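Local structure of BpsB (PgaB), Poly-beta-1,6-N-acetyl-D-glucosamine N-deacetylase (Bordetella bronchiseptica RB50, 5BU6) at residues 149-154 with 209-214; 104-109 with 138-143. The protein removes acetyl groups from poly-beta-1,6-N-acetyl-D-glucosamine as a probably metal-dependent member of carbohydrate esterase family 4 and is required for biofilm formation. The protein carries 5 engineered substitutions. All blocks are in the same frame, centred on the assembly; numbering follows the deposited sequence.

Contact 1: 149-154 with 209-214; sequences VELASH and HHTGVT. Engineered in segment 209-214: His-209 (natural residue Glu). With NI (nickel (II) ion), chain C; NI (nickel (II) ion), chain E; EDO (1,2-ethanediol), chain J.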
ATOM      1  N   VAL A 149      -6.084 -12.918   2.056  1.00 34.56           N
ATOM      2  CA  VAL A 149      -5.204 -11.794   1.765  1.00 30.40           C
ATOM      3  C   VAL A 149      -5.120 -11.498   0.272  1.00 33.20           C
ATOM      4  O   VAL A 149      -4.846 -12.383  -0.517  1.00 36.96           O
ATOM      5  CB  VAL A 149      -3.791 -12.071   2.304  1.00 34.13           C
ATOM      6  CG1 VAL A 149      -2.805 -11.033   1.807  1.00 32.92           C
ATOM      7  CG2 VAL A 149      -3.806 -12.145   3.835  1.00 33.91           C
ATOM      8  N   GLU A 150      -5.332 -10.243  -0.094  1.00 33.40           N
ATOM      9  CA  GLU A 150      -5.143  -9.762  -1.469  1.00 33.89           C
ATOM     10  C   GLU A 150      -3.771  -9.113  -1.537  1.00 36.59           C
ATOM     11  O   GLU A 150      -3.457  -8.236  -0.732  1.00 35.45           O
ATOM     12  CB  GLU A 150      -6.218  -8.744  -1.843  1.00 35.35           C
ATOM     13  CG  GLU A 150      -5.949  -7.949  -3.116  1.00 60.53           C
ATOM     14  CD  GLU A 150      -6.772  -8.434  -4.305  1.00 86.58           C
ATOM     15  OE1 GLU A 150      -7.590  -9.364  -4.133  1.00 95.61           O
ATOM     16  OE2 GLU A 150      -6.603  -7.882  -5.413  1.00 90.87           O
ATOM     17  N   LEU A 151      -2.949  -9.540  -2.482  1.00 32.95           N
ATOM     18  CA  LEU A 151      -1.638  -8.921  -2.655  1.00 29.56           C
ATOM     19  C   LEU A 151      -1.767  -7.743  -3.609  1.00 27.46           C
ATOM     20  O   LEU A 151      -2.492  -7.798  -4.618  1.00 31.04           O
ATOM     21  CB  LEU A 151      -0.622  -9.934  -3.186  1.00 33.90           C
ATOM     22  CG  LEU A 151      -0.243 -11.111  -2.287  1.00 38.25           C
ATOM     23  CD1 LEU A 151       0.912 -11.908  -2.913  1.00 34.79           C
ATOM     24  CD2 LEU A 151       0.111 -10.651  -0.887  1.00 38.80           C
ATOM     25  N   ALA A 152      -1.066  -6.672  -3.279  1.00 27.95           N
ATOM     26  CA  ALA A 152      -1.062  -5.470  -4.084  1.00 28.94           C
ATOM     27  C   ALA A 152       0.371  -5.008  -4.281  1.00 29.05           C
ATOM     28  O   ALA A 152       1.255  -5.409  -3.537  1.00 32.04           O
ATOM     29  CB  ALA A 152      -1.884  -4.366  -3.398  1.00 28.86           C
ATOM     30  N   SER A 153       0.593  -4.165  -5.278  1.00 31.62           N
ATOM     31  CA  SER A 153       1.880  -3.503  -5.436  1.00 30.60           C
ATOM     32  C   SER A 153       1.976  -2.303  -4.501  1.00 32.66           C
ATOM     33  O   SER A 153       1.038  -1.508  -4.410  1.00 26.77           O
ATOM     34  CB  SER A 153       2.081  -3.058  -6.883  1.00 31.42           C
ATOM     35  OG  SER A 153       3.278  -2.329  -7.062  1.00 30.91           O
ATOM     36  N   HIS A 154       3.117  -2.180  -3.823  1.00 28.92           N
ATOM     37  CA  HIS A 154       3.495  -0.932  -3.143  1.00 32.12           C
ATOM     38  C   HIS A 154       4.636  -0.282  -3.921  1.00 34.67           C
ATOM     39  O   HIS A 154       5.468   0.409  -3.340  1.00 35.80           O
ATOM     40  CB  HIS A 154       3.905  -1.210  -1.684  1.00 30.81           C
ATOM     41  CG  HIS A 154       3.697  -0.053  -0.765  1.00 26.99           C
ATOM     42  ND1 HIS A 154       2.906   1.030  -1.094  1.00 28.34           N
ATOM     43  CD2 HIS A 154       4.186   0.199   0.473  1.00 28.89           C
ATOM     44  CE1 HIS A 154       2.922   1.904  -0.099  1.00 31.43           C
ATOM     45  NE2 HIS A 154       3.675   1.413   0.871  1.00 24.78           N
ATOM     46  N   HIS A 209       5.352 -13.927 -10.629  1.00 29.30           N
ATOM     47  CA  HIS A 209       6.362 -14.973 -10.786  1.00 32.88           C
ATOM     48  C   HIS A 209       6.540 -15.787  -9.503  1.00 36.24           C
ATOM     49  O   HIS A 209       6.627 -17.022  -9.546  1.00 36.52           O
ATOM     50  CB  HIS A 209       7.711 -14.365 -11.214  1.00 36.36           C
ATOM     51  CG  HIS A 209       8.804 -15.376 -11.376  1.00 43.53           C
ATOM     52  ND1 HIS A 209       9.661 -15.718 -10.351  1.00 50.61           N
ATOM     53  CD2 HIS A 209       9.178 -16.123 -12.441  1.00 42.23           C
ATOM     54  CE1 HIS A 209      10.511 -16.635 -10.778  1.00 52.22           C
ATOM     55  NE2 HIS A 209      10.235 -16.901 -12.042  1.00 49.35           N
ATOM     56  N   HIS A 210       6.592 -15.088  -8.370  1.00 31.76           N
ATOM     57  CA  HIS A 210       6.886 -15.710  -7.071  1.00 32.69           C
ATOM     58  C   HIS A 210       5.706 -16.200  -6.256  1.00 34.17           C
ATOM     59  O   HIS A 210       5.883 -17.051  -5.380  1.00 38.63           O
ATOM     60  CB  HIS A 210       7.670 -14.727  -6.197  1.00 29.30           C
ATOM     61  CG  HIS A 210       9.017 -14.407  -6.737  1.00 26.38           C
ATOM     62  ND1 HIS A 210       9.244 -13.333  -7.571  1.00 28.42           N
ATOM     63  CD2 HIS A 210      10.215 -15.027  -6.579  1.00 27.54           C
ATOM     64  CE1 HIS A 210      10.525 -13.298  -7.897  1.00 37.55           C
ATOM     65  NE2 HIS A 210      11.127 -14.324  -7.324  1.00 27.88           N
ATOM     66  N   THR A 211       4.510 -15.672  -6.513  1.00 29.67           N
ATOM     67  CA  THR A 211       3.339 -16.076  -5.723  1.00 35.11           C
ATOM     68  C   THR A 211       2.217 -16.686  -6.565  1.00 38.53           C
ATOM     69  O   THR A 211       1.349 -17.362  -6.027  1.00 36.34           O
ATOM     70  CB  THR A 211       2.716 -14.900  -4.931  1.00 37.58           C
ATOM     71  OG1 THR A 211       1.990 -14.054  -5.823  1.00 39.37           O
ATOM     72  CG2 THR A 211       3.772 -14.089  -4.195  1.00 36.78           C
ATOM     73  N   GLY A 212       2.224 -16.435  -7.872  1.00 37.99           N
ATOM     74  CA  GLY A 212       1.176 -16.952  -8.747  1.00 36.67           C
ATOM     75  C   GLY A 212       0.010 -15.989  -8.873  1.00 36.43           C
ATOM     76  O   GLY A 212      -0.918 -16.220  -9.650  1.00 40.35           O
ATOM     77  N   VAL A 213       0.087 -14.893  -8.126  1.00 32.78           N
ATOM     78  CA  VAL A 213      -0.967 -13.899  -8.048  1.00 35.78           C
ATOM     79  C   VAL A 213      -0.854 -12.818  -9.125  1.00 38.98           C
ATOM     80  O   VAL A 213       0.197 -12.222  -9.293  1.00 35.34           O
ATOM     81  CB  VAL A 213      -0.949 -13.218  -6.659  1.00 38.12           C
ATOM     82  CG1 VAL A 213      -1.868 -12.001  -6.635  1.00 39.22           C
ATOM     83  CG2 VAL A 213      -1.322 -14.230  -5.587  1.00 38.86           C
ATOM     84  N   THR A 214      -1.939 -12.586  -9.864  1.00 36.07           N
ATOM     85  CA  THR A 214      -2.016 -11.447 -10.776  1.00 35.67           C
ATOM     86  C   THR A 214      -2.619 -10.258 -10.029  1.00 34.89           C
ATOM     87  O   THR A 214      -3.807 -10.267  -9.731  1.00 38.85           O
ATOM     88  CB  THR A 214      -2.888 -11.766 -12.025  1.00 39.73           C
ATOM     89  OG1 THR A 214      -2.270 -12.807 -12.787  1.00 40.23           O
ATOM     90  CG2 THR A 214      -3.060 -10.527 -12.908  1.00 45.21           C
TER
HETATM   91 NI    NI C 401       4.662   2.155   2.690  1.00 34.40          NI
HETATM   92 NI    NI E 403      13.204 -14.999  -7.372  1.00 33.42          NI
HETATM   93  C1  EDO J 408      -8.797 -11.739  -1.338  1.00 49.41           C
HETATM   94  O1  EDO J 408      -9.066 -11.303  -0.000  1.00 44.47           O
HETATM   95  C2  EDO J 408      -9.914 -11.258  -2.267  1.00 50.51           C
HETATM   96  O2  EDO J 408      -9.810  -9.851  -2.548  1.00 38.68           O
HETATM   97  O   HOH W   1       2.975   1.666   3.889  1.00 43.40           O
HETATM   98  O   HOH W   2       5.417   2.871   4.592  1.00 33.61           O
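Thr-211 OG1, which meets Leu-151 across the contact, is held by two backbone groups of its own part of the chain, one later and one earlier in sequence. It accepts the backbone N-H of Val-213, N to OG1 3.1 Å with an angle of 153° at the hydrogen, which closes an ST turn, and it is also hydrogen-bonded to the carbonyl O of Ile-207 one helical turn earlier. A first torsion of 75° sets this hydroxyl between the backbone N and the carbonyl carbon of Thr-211 and leaves the methyl beside the N, with both branches facing strand 149-153. Leu-151 answers with a single branch: its CD1 comes tip to tip with the threonine, 3.8 Å from Thr-211 CG2. The same CD1 lies 4.2 Å from Val-213 CG2, the apolar partner just past the turn. Gly-212 between them follows the last turn of helix 189-211 and, with positive phi (90°), is the first residue to leave helical geometry. Trp-137 and Ala-144 of helix 137-145 pack against Thr-211 and Val-213 respectively.

Glu-150 OE2 forms a salt bridge with Arg-216, and its OE1 takes a hydrogen bond at 2.8 Å from O2 of an ethanediol molecule, probably from the crystallisation liquor. His-210, its ring stacked with Trp-137, binds through NE2 at 2.2 Å a nickel ion separate from the one at the end of the strand. There His-154 NE2 holds its own nickel ion at 2.2 Å, together with Asp-84, His-159 and two waters, the Asp-His-His metal site characteristic of family 4 carbohydrate esterases.

Contact 2: 104-109 with 138-143; sequences AVVAVV and AQLREM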
ATOM      1  N   ALA A 104      -7.716  -8.944   4.311  1.00 32.61           N
ATOM      2  CA  ALA A 104      -6.867  -7.764   4.266  1.00 34.15           C
ATOM      3  C   ALA A 104      -6.165  -7.643   2.914  1.00 34.66           C
ATOM      4  O   ALA A 104      -6.128  -8.596   2.145  1.00 34.46           O
ATOM      5  CB  ALA A 104      -5.845  -7.815   5.383  1.00 30.50           C
ATOM      6  N   VAL A 105      -5.635  -6.455   2.639  1.00 31.71           N
ATOM      7  CA  VAL A 105      -4.725  -6.209   1.523  1.00 29.25           C
ATOM      8  C   VAL A 105      -3.304  -6.112   2.088  1.00 27.64           C
ATOM      9  O   VAL A 105      -3.095  -5.418   3.081  1.00 29.29           O
ATOM     10  CB  VAL A 105      -5.062  -4.894   0.797  1.00 32.34           C
ATOM     11  CG1 VAL A 105      -4.108  -4.658  -0.385  1.00 33.10           C
ATOM     12  CG2 VAL A 105      -6.500  -4.918   0.356  1.00 37.26           C
ATOM     13  N   VAL A 106      -2.351  -6.794   1.466  1.00 27.36           N
ATOM     14  CA  VAL A 106      -0.941  -6.630   1.818  1.00 33.26           C
ATOM     15  C   VAL A 106      -0.220  -6.068   0.591  1.00 33.26           C
ATOM     16  O   VAL A 106      -0.273  -6.665  -0.471  1.00 30.90           O
ATOM     17  CB  VAL A 106      -0.295  -7.964   2.247  1.00 32.02           C
ATOM     18  CG1 VAL A 106       1.222  -7.788   2.455  1.00 37.97           C
ATOM     19  CG2 VAL A 106      -0.968  -8.510   3.510  1.00 31.57           C
ATOM     20  N   ALA A 107       0.419  -4.915   0.728  1.00 31.57           N
ATOM     21  CA  ALA A 107       1.045  -4.251  -0.415  1.00 31.74           C
ATOM     22  C   ALA A 107       2.562  -4.382  -0.275  1.00 32.06           C
ATOM     23  O   ALA A 107       3.137  -4.026   0.770  1.00 31.67           O
ATOM     24  CB  ALA A 107       0.618  -2.787  -0.500  1.00 34.27           C
ATOM     25  N   VAL A 108       3.177  -4.916  -1.324  1.00 32.51           N
ATOM     26  CA  VAL A 108       4.573  -5.343  -1.333  1.00 32.29           C
ATOM     27  C   VAL A 108       5.463  -4.345  -2.063  1.00 30.75           C
ATOM     28  O   VAL A 108       5.151  -3.995  -3.181  1.00 27.72           O
ATOM     29  CB  VAL A 108       4.678  -6.720  -2.038  1.00 39.96           C
ATOM     30  CG1 VAL A 108       6.113  -7.144  -2.234  1.00 35.01           C
ATOM     31  CG2 VAL A 108       3.865  -7.765  -1.272  1.00 50.70           C
ATOM     32  N   VAL A 109       6.551  -3.872  -1.450  1.00 33.79           N
ATOM     33  CA  VAL A 109       7.548  -3.100  -2.202  1.00 30.10           C
ATOM     34  C   VAL A 109       8.515  -4.121  -2.786  1.00 31.81           C
ATOM     35  O   VAL A 109       9.302  -4.719  -2.054  1.00 30.16           O
ATOM     36  CB  VAL A 109       8.324  -2.098  -1.343  1.00 30.79           C
ATOM     37  CG1 VAL A 109       9.284  -1.304  -2.222  1.00 29.29           C
ATOM     38  CG2 VAL A 109       7.365  -1.160  -0.589  1.00 28.79           C
ATOM     39  N   ALA A 138       7.815 -16.929  -0.104  1.00 35.18           N
ATOM     40  CA  ALA A 138       7.074 -18.126   0.303  1.00 34.54           C
ATOM     41  C   ALA A 138       5.996 -17.766   1.310  1.00 36.71           C
ATOM     42  O   ALA A 138       4.858 -18.256   1.236  1.00 33.17           O
ATOM     43  CB  ALA A 138       8.004 -19.151   0.889  1.00 42.37           C
ATOM     44  N   GLN A 139       6.350 -16.898   2.251  1.00 30.23           N
ATOM     45  CA  GLN A 139       5.380 -16.406   3.228  1.00 32.22           C
ATOM     46  C   GLN A 139       4.238 -15.612   2.557  1.00 37.72           C
ATOM     47  O   GLN A 139       3.067 -15.810   2.878  1.00 34.53           O
ATOM     48  CB  GLN A 139       6.086 -15.548   4.294  1.00 30.54           C
ATOM     49  CG  GLN A 139       6.874 -16.398   5.298  1.00 34.99           C
ATOM     50  CD  GLN A 139       7.871 -15.595   6.111  1.00 38.20           C
ATOM     51  OE1 GLN A 139       8.106 -14.419   5.855  1.00 40.05           O
ATOM     52  NE2 GLN A 139       8.481 -16.245   7.085  1.00 44.77           N
ATOM     53  N   LEU A 140       4.567 -14.732   1.620  1.00 32.70           N
ATOM     54  CA  LEU A 140       3.524 -14.005   0.894  1.00 33.88           C
ATOM     55  C   LEU A 140       2.599 -14.922   0.110  1.00 35.07           C
ATOM     56  O   LEU A 140       1.376 -14.708   0.076  1.00 39.30           O
ATOM     57  CB  LEU A 140       4.136 -12.984  -0.074  1.00 32.30           C
ATOM     58  CG  LEU A 140       4.681 -11.730   0.608  1.00 42.83           C
ATOM     59  CD1 LEU A 140       5.648 -11.035  -0.321  1.00 42.50           C
ATOM     60  CD2 LEU A 140       3.546 -10.779   0.988  1.00 40.70           C
ATOM     61  N   ARG A 141       3.175 -15.930  -0.538  1.00 30.62           N
ATOM     62  CA  ARG A 141       2.382 -16.869  -1.306  1.00 34.06           C
ATOM     63  C   ARG A 141       1.430 -17.624  -0.384  1.00 37.78           C
ATOM     64  O   ARG A 141       0.282 -17.879  -0.744  1.00 38.84           O
ATOM     65  CB  ARG A 141       3.282 -17.843  -2.067  1.00 29.88           C
ATOM     66  CG  ARG A 141       2.528 -18.912  -2.841  1.00 37.05           C
ATOM     67  CD  ARG A 141       3.482 -19.645  -3.774  1.00 38.73           C
ATOM     68  NE  ARG A 141       3.000 -20.971  -4.178  1.00 56.73           N
ATOM     69  CZ  ARG A 141       2.125 -21.192  -5.157  1.00 69.71           C
ATOM     70  NH1 ARG A 141       1.759 -22.434  -5.458  1.00 66.72           N
ATOM     71  NH2 ARG A 141       1.610 -20.172  -5.832  1.00 75.94           N
ATOM     72  N   GLU A 142       1.895 -17.971   0.814  1.00 37.03           N
ATOM     73  CA  GLU A 142       1.032 -18.666   1.758  1.00 36.76           C
ATOM     74  C   GLU A 142      -0.178 -17.813   2.164  1.00 33.85           C
ATOM     75  O   GLU A 142      -1.302 -18.317   2.245  1.00 38.59           O
ATOM     76  CB  GLU A 142       1.805 -19.085   3.005  1.00 51.19           C
ATOM     77  CG  GLU A 142       0.967 -19.913   3.966  1.00 75.56           C
ATOM     78  CD  GLU A 142       1.746 -20.397   5.173  1.00 97.19           C
ATOM     79  OE1 GLU A 142       2.947 -20.707   5.020  1.00109.85           O
ATOM     80  OE2 GLU A 142       1.158 -20.464   6.274  1.00 98.49           O
ATOM     81  N   MET A 143       0.056 -16.527   2.409  1.00 34.09           N
ATOM     82  CA  MET A 143      -1.021 -15.611   2.767  1.00 31.12           C
ATOM     83  C   MET A 143      -2.024 -15.482   1.629  1.00 37.44           C
ATOM     84  O   MET A 143      -3.239 -15.488   1.837  1.00 34.19           O
ATOM     85  CB  MET A 143      -0.457 -14.237   3.126  1.00 31.31           C
ATOM     86  CG  MET A 143       0.326 -14.249   4.431  1.00 36.44           C
ATOM     87  SD  MET A 143       0.615 -12.620   5.146  1.00 44.19           S
ATOM     88  CE  MET A 143       1.347 -11.750   3.773  1.00 48.70           C
TER
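Leu-140 meets two valines of strand 104-108 with its forked end. Its CD2 and Val-108 CG2 are 3.8 Å apart, and CD1 is equally close to that valine methyl, so the two side chains stand tip to tip with one methyl set against both prongs of the fork. CD2 also reaches Val-106 CG1 at 4.1 Å, this time with the side chains at a slant. One turn further along the helix, Met-143 crosses Val-106 at about a right angle. Only its terminal methyl does the touching, with CE 4.0 Å from Val-106 CG2 and a little farther from CG1; the bend at chi3 (-53°) turns that methyl from the SD toward the valine.

Both valines hold CG1 anti to the backbone N, chi1 174° for Val-106. In Val-108 this rotation presents CG2 to the leucine, whereas Val-106 uses both methyls, CG1 for Leu-140 and Met-143 and CG2 for Met-143. Strand and helix run nearly antiparallel, at 155°, with their axes 11.0 Å apart, a separation bridged by side chains alone.

Behind this first layer, Leu-151 of the adjoining strand lies against Leu-140, while Val-149 touches Met-143. Met-135 packs on Leu-140 and Met-143, and Phe-94 of helix 88-100 borders the methionine. On the other face of the strand, Val-105 rests on Ala-152 and on residues of strand 77-83. With methyl groups on both sides and all four touching residues buried, the contact is cohesive through dispersion and the exclusion of water, without directional bonds between the two segments.

Contacts 1 and 2 lie on adjacent strands of the parallel sheet, their centres about 7 Å apart, and share one apolar layer under helix 137-145. Methyls of the two strands meet there, Val-149 CG1 to Val-106 CG2 at 3.6 Å. A polar tie joins the two helices: Arg-141 NH2 is probably hydrogen-bonded to Thr-211 O at 2.8 Å, linking helix 137-145 to the end of helix 189-211. Toward the metal site the strands are linked by a probable hydrogen bond from His-154 N to Val-108 O, also 2.8 Å. The side chain of Val-108 lies about 10 Å from the nickel ion bound by His-154; the packing thus stops short of the metal site, to which strand 149-153 leads directly through His-154.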